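PDB 2DQ0: seryl-tRNA synthetase from Pyrococcus horikoshii, which attaches serine to tRNA(Ser), first activating the amino acid with ATP as a seryl-adenylate, and works as a class II homodimer. Local coordinates for the interface of chains A and B. Residues are numbered along the deposited sequence; one frame, centred on the assembly and turned at random. Chains: chain A/B, Seryl-tRNA synthetase.

Contact 1: the interface of chains A and B. Residues chain A 259-262, 264; chain B 176, 179.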
# COMPACT_ATOMS: atom_id res chain seq x y z
N GLY A 259 3.25 -7.66 15.26
CA GLY A 259 1.90 -7.82 15.75
C GLY A 259 1.38 -9.23 15.49
O GLY A 259 0.45 -9.68 16.15
N MET A 260 2.00 -9.93 14.54
CA MET A 260 1.59 -11.29 14.18
C MET A 260 1.34 -12.24 15.37
O MET A 260 0.43 -13.06 15.32
CB MET A 260 2.62 -11.92 13.24
CG MET A 260 2.34 -13.36 12.83
SD MET A 260 3.62 -14.05 11.74
CE MET A 260 2.66 -14.50 10.36
N HIS A 261 2.14 -12.12 16.41
CA HIS A 261 1.99 -12.98 17.58
C HIS A 261 1.62 -12.21 18.84
O HIS A 261 1.92 -12.64 19.95
CB HIS A 261 3.27 -13.78 17.82
CG HIS A 261 3.55 -14.81 16.77
ND1 HIS A 261 2.75 -15.92 16.58
CD2 HIS A 261 4.54 -14.90 15.85
CE1 HIS A 261 3.23 -16.65 15.59
NE2 HIS A 261 4.32 -16.06 15.13
N ALA A 262 0.97 -11.06 18.66
CA ALA A 262 0.54 -10.25 19.80
C ALA A 262 -0.40 -11.10 20.64
O ALA A 262 -1.22 -11.83 20.10
CB ALA A 262 -0.20 -8.99 19.30
N GLU A 264 0.27 -13.75 22.76
CA GLU A 264 0.48 -15.18 22.69
C GLU A 264 1.54 -15.56 23.70
O GLU A 264 2.36 -14.73 24.10
CB GLU A 264 0.98 -15.63 21.31
CG GLU A 264 0.03 -15.39 20.14
CD GLU A 264 0.52 -16.05 18.85
OE1 GLU A 264 0.03 -15.68 17.77
OE2 GLU A 264 1.39 -16.94 18.92
N ARG B 176 -4.41 -14.79 12.57
CA ARG B 176 -3.54 -13.72 13.02
C ARG B 176 -3.72 -12.41 12.24
O ARG B 176 -3.58 -11.31 12.79
CB ARG B 176 -2.10 -14.20 13.03
CG ARG B 176 -1.87 -15.20 14.13
CD ARG B 176 -0.42 -15.57 14.22
NE ARG B 176 -0.16 -16.40 15.38
CZ ARG B 176 -0.24 -17.73 15.39
NH1 ARG B 176 0.03 -18.39 16.51
NH2 ARG B 176 -0.57 -18.40 14.29
N LYS B 179 -6.50 -10.57 13.67
CA LYS B 179 -6.13 -9.99 14.95
C LYS B 179 -5.53 -8.62 14.75
O LYS B 179 -5.96 -7.63 15.34
CB LYS B 179 -5.13 -10.91 15.68
CG LYS B 179 -4.53 -10.30 16.94
CD LYS B 179 -3.57 -11.25 17.65
CE LYS B 179 -2.53 -11.84 16.71
NZ LYS B 179 -1.71 -12.89 17.41
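The guanidinium of B:Arg176 has A:His261 over one face and A:Glu264 at its edge. The imidazole atom CE1 sits 3.2 Å above the guanidinium plane, shifted toward its rim, and the two planes are steeply inclined, 67° apart, so this is not a parallel stack. A:Glu264 CD and the backbone O of A:Met260 lie in the guanidinium plane at the edge. For the imidazole, CG of A:Met260 lies over one face, toward the rim, while A:Glu264 CD and NH1 of B:Arg176 meet the ring edge.

B:Arg176 takes hold of the carboxylate side-on, using NE and one terminal nitrogen. NE donates to the syn lone pair of A:Glu264 OE1; NH1 donates to OE2 at 3.1 Å, nearly straight (164° at H) but tilted from the carboxylate plane. The arginine chain is extended from CG to NE (chi3 173°), which carries the guanidinium out from helix 175-180 to the acid. OE1 also accepts from A:His261 ND1 at 3.0 Å, this time from above the carboxylate plane. The histidine thus steadies the acid from its own chain while B:Arg176 grips it from the other.

B:Lys179, one turn further along the same helix, turns its ammonium toward the A:Glu264 carboxylate, with NZ 3.3 Å from OE1 in a salt bridge. NZ also donates to two backbone oxygens of the loop that follows helix 254-259: to A:Ala262 O at 2.9 Å on an in-plane lone pair, and to A:Met260 O at 3.0 Å from above the carbonyl plane. Two cations around one carboxylate would be expected to favour its ionised form.

The patch belongs to the homodimer interface: it fastens helix 175-180 of one subunit to the loop between helix 254-259 and strand 264-267 of the other; that helix begins at a residue predicted to bind serine.

Contact 2: the interface of chains A and B. Residues chain A 201, 205, 208; chain B 194, 197, 437-438.
Helix 190-209 of chain A, through A:Arg201, A:Asp205 and A:Ile208, meets its own counterpart in chain B at B:Ile194 and B:Leu197, and A:Arg201 reaches on to the short helix 435-438 at B:Tyr437. The arginine hides the largest surface here, 69 Å². Its chain bends at chi2 (-46°) and chi3 (-64°), folding the guanidinium back toward A:Asp205 while leaving NH2 pointed at chain B.

At one edge of the guanidinium, NH1 donates a hydrogen bond to the syn lone pair of A:Asp205 OD1, one helical turn on, at 3.1 Å, and the pair is also a salt bridge. From another part of the edge, NH2 donates to the backbone O of B:Tyr437 at 3.0 Å, nearly straight at the hydrogen though tilted from the carbonyl plane. Both acceptors lie in the guanidinium plane, so together they restrain its rotation.

B:Ile194 crosses A:Arg201 at about a right angle and lays CD1 over one guanidinium face, 3.7 Å above the plane and toward the rim. That methyl also meets A:Ile208 CD1 tip to tip at 3.9 Å. Further back along the arginine, the methylene CD packs against B:Leu197 CD1 at 3.7 Å. An alanine at A:Arg201 would probably leave the B:Tyr437 carbonyl and the A:Asp205 carboxylate without these partners and open a gap beside B:Ile194 and B:Leu197.

A:Asp205 itself hides little surface against chain B; its part is second-shell, positioning the arginine. In the fold, the patch lies where the paired copies of helix 190-209 face each other across the dimer two-fold, with the short helix 435-438 near the partner's C-terminus alongside.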
# COMPACT_ATOMS: atom_id res chain seq x y z
N ARG A 201 13.39 -10.89 -4.87
CA ARG A 201 13.60 -12.32 -5.00
C ARG A 201 14.96 -12.78 -4.47
O ARG A 201 15.05 -13.77 -3.75
CB ARG A 201 13.45 -12.79 -6.45
CG ARG A 201 12.03 -13.15 -6.86
CD ARG A 201 11.31 -14.04 -5.82
NE ARG A 201 11.89 -15.37 -5.61
CZ ARG A 201 11.62 -16.44 -6.35
NH1 ARG A 201 12.19 -17.61 -6.06
NH2 ARG A 201 10.79 -16.36 -7.39
N ASP A 205 15.27 -15.19 -1.46
CA ASP A 205 15.89 -16.50 -1.63
C ASP A 205 16.96 -16.81 -0.59
O ASP A 205 16.95 -17.86 0.06
CB ASP A 205 16.50 -16.61 -3.03
CG ASP A 205 15.46 -16.94 -4.10
OD1 ASP A 205 14.28 -17.20 -3.77
OD2 ASP A 205 15.84 -16.95 -5.28
N ILE A 208 15.64 -17.31 2.89
CA ILE A 208 14.96 -18.60 2.91
C ILE A 208 15.98 -19.74 3.05
O ILE A 208 15.77 -20.67 3.82
CB ILE A 208 14.13 -18.84 1.64
CG1 ILE A 208 12.86 -17.99 1.68
CG2 ILE A 208 13.73 -20.29 1.54
CD1 ILE A 208 11.98 -18.20 0.47
N ILE B 194 6.23 -17.23 -2.78
CA ILE B 194 7.03 -17.36 -3.98
C ILE B 194 6.12 -17.46 -5.19
O ILE B 194 6.39 -16.82 -6.21
CB ILE B 194 7.96 -18.63 -3.92
CG1 ILE B 194 8.91 -18.53 -2.72
CG2 ILE B 194 8.76 -18.77 -5.20
CD1 ILE B 194 9.90 -17.37 -2.78
N LEU B 197 4.87 -13.92 -6.14
CA LEU B 197 5.84 -13.13 -6.89
C LEU B 197 6.11 -13.72 -8.28
O LEU B 197 6.24 -12.98 -9.26
CB LEU B 197 7.16 -13.03 -6.11
CG LEU B 197 7.07 -12.50 -4.67
CD1 LEU B 197 8.48 -12.42 -4.15
CD2 LEU B 197 6.42 -11.11 -4.58
N TYR B 437 10.27 -19.84 -12.59
CA TYR B 437 10.11 -18.79 -11.60
C TYR B 437 10.05 -19.27 -10.16
O TYR B 437 10.68 -18.68 -9.28
CB TYR B 437 8.86 -17.96 -11.88
CG TYR B 437 8.84 -17.29 -13.24
CD1 TYR B 437 8.12 -17.85 -14.31
CD2 TYR B 437 9.50 -16.09 -13.45
CE1 TYR B 437 8.08 -17.21 -15.55
CE2 TYR B 437 9.47 -15.45 -14.69
CZ TYR B 437 8.76 -16.01 -15.73
OH TYR B 437 8.73 -15.37 -16.93
N THR B 438 9.29 -20.33 -9.91
CA THR B 438 9.14 -20.83 -8.55
C THR B 438 10.27 -21.69 -8.03
O THR B 438 10.56 -21.67 -6.83
CB THR B 438 7.85 -21.65 -8.39
OG1 THR B 438 7.94 -22.81 -9.21
CG2 THR B 438 6.64 -20.85 -8.82

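Contact 1 and contact 2 belong to the same two-fold dimer interface, their centres about 25 Å apart, and they have no residue in common. Each has a twin with the chains exchanged. Contact 1 is mainly polar and involves a loop and the start of the strand after it; contact 2 is helix against helix, with more apolar packing. Helices 175-180 and 190-209 follow one another closely in sequence, so this stretch of chain B serves both places. Spreading the attachment should help fix the relative orientation of subunits across which tRNA binds.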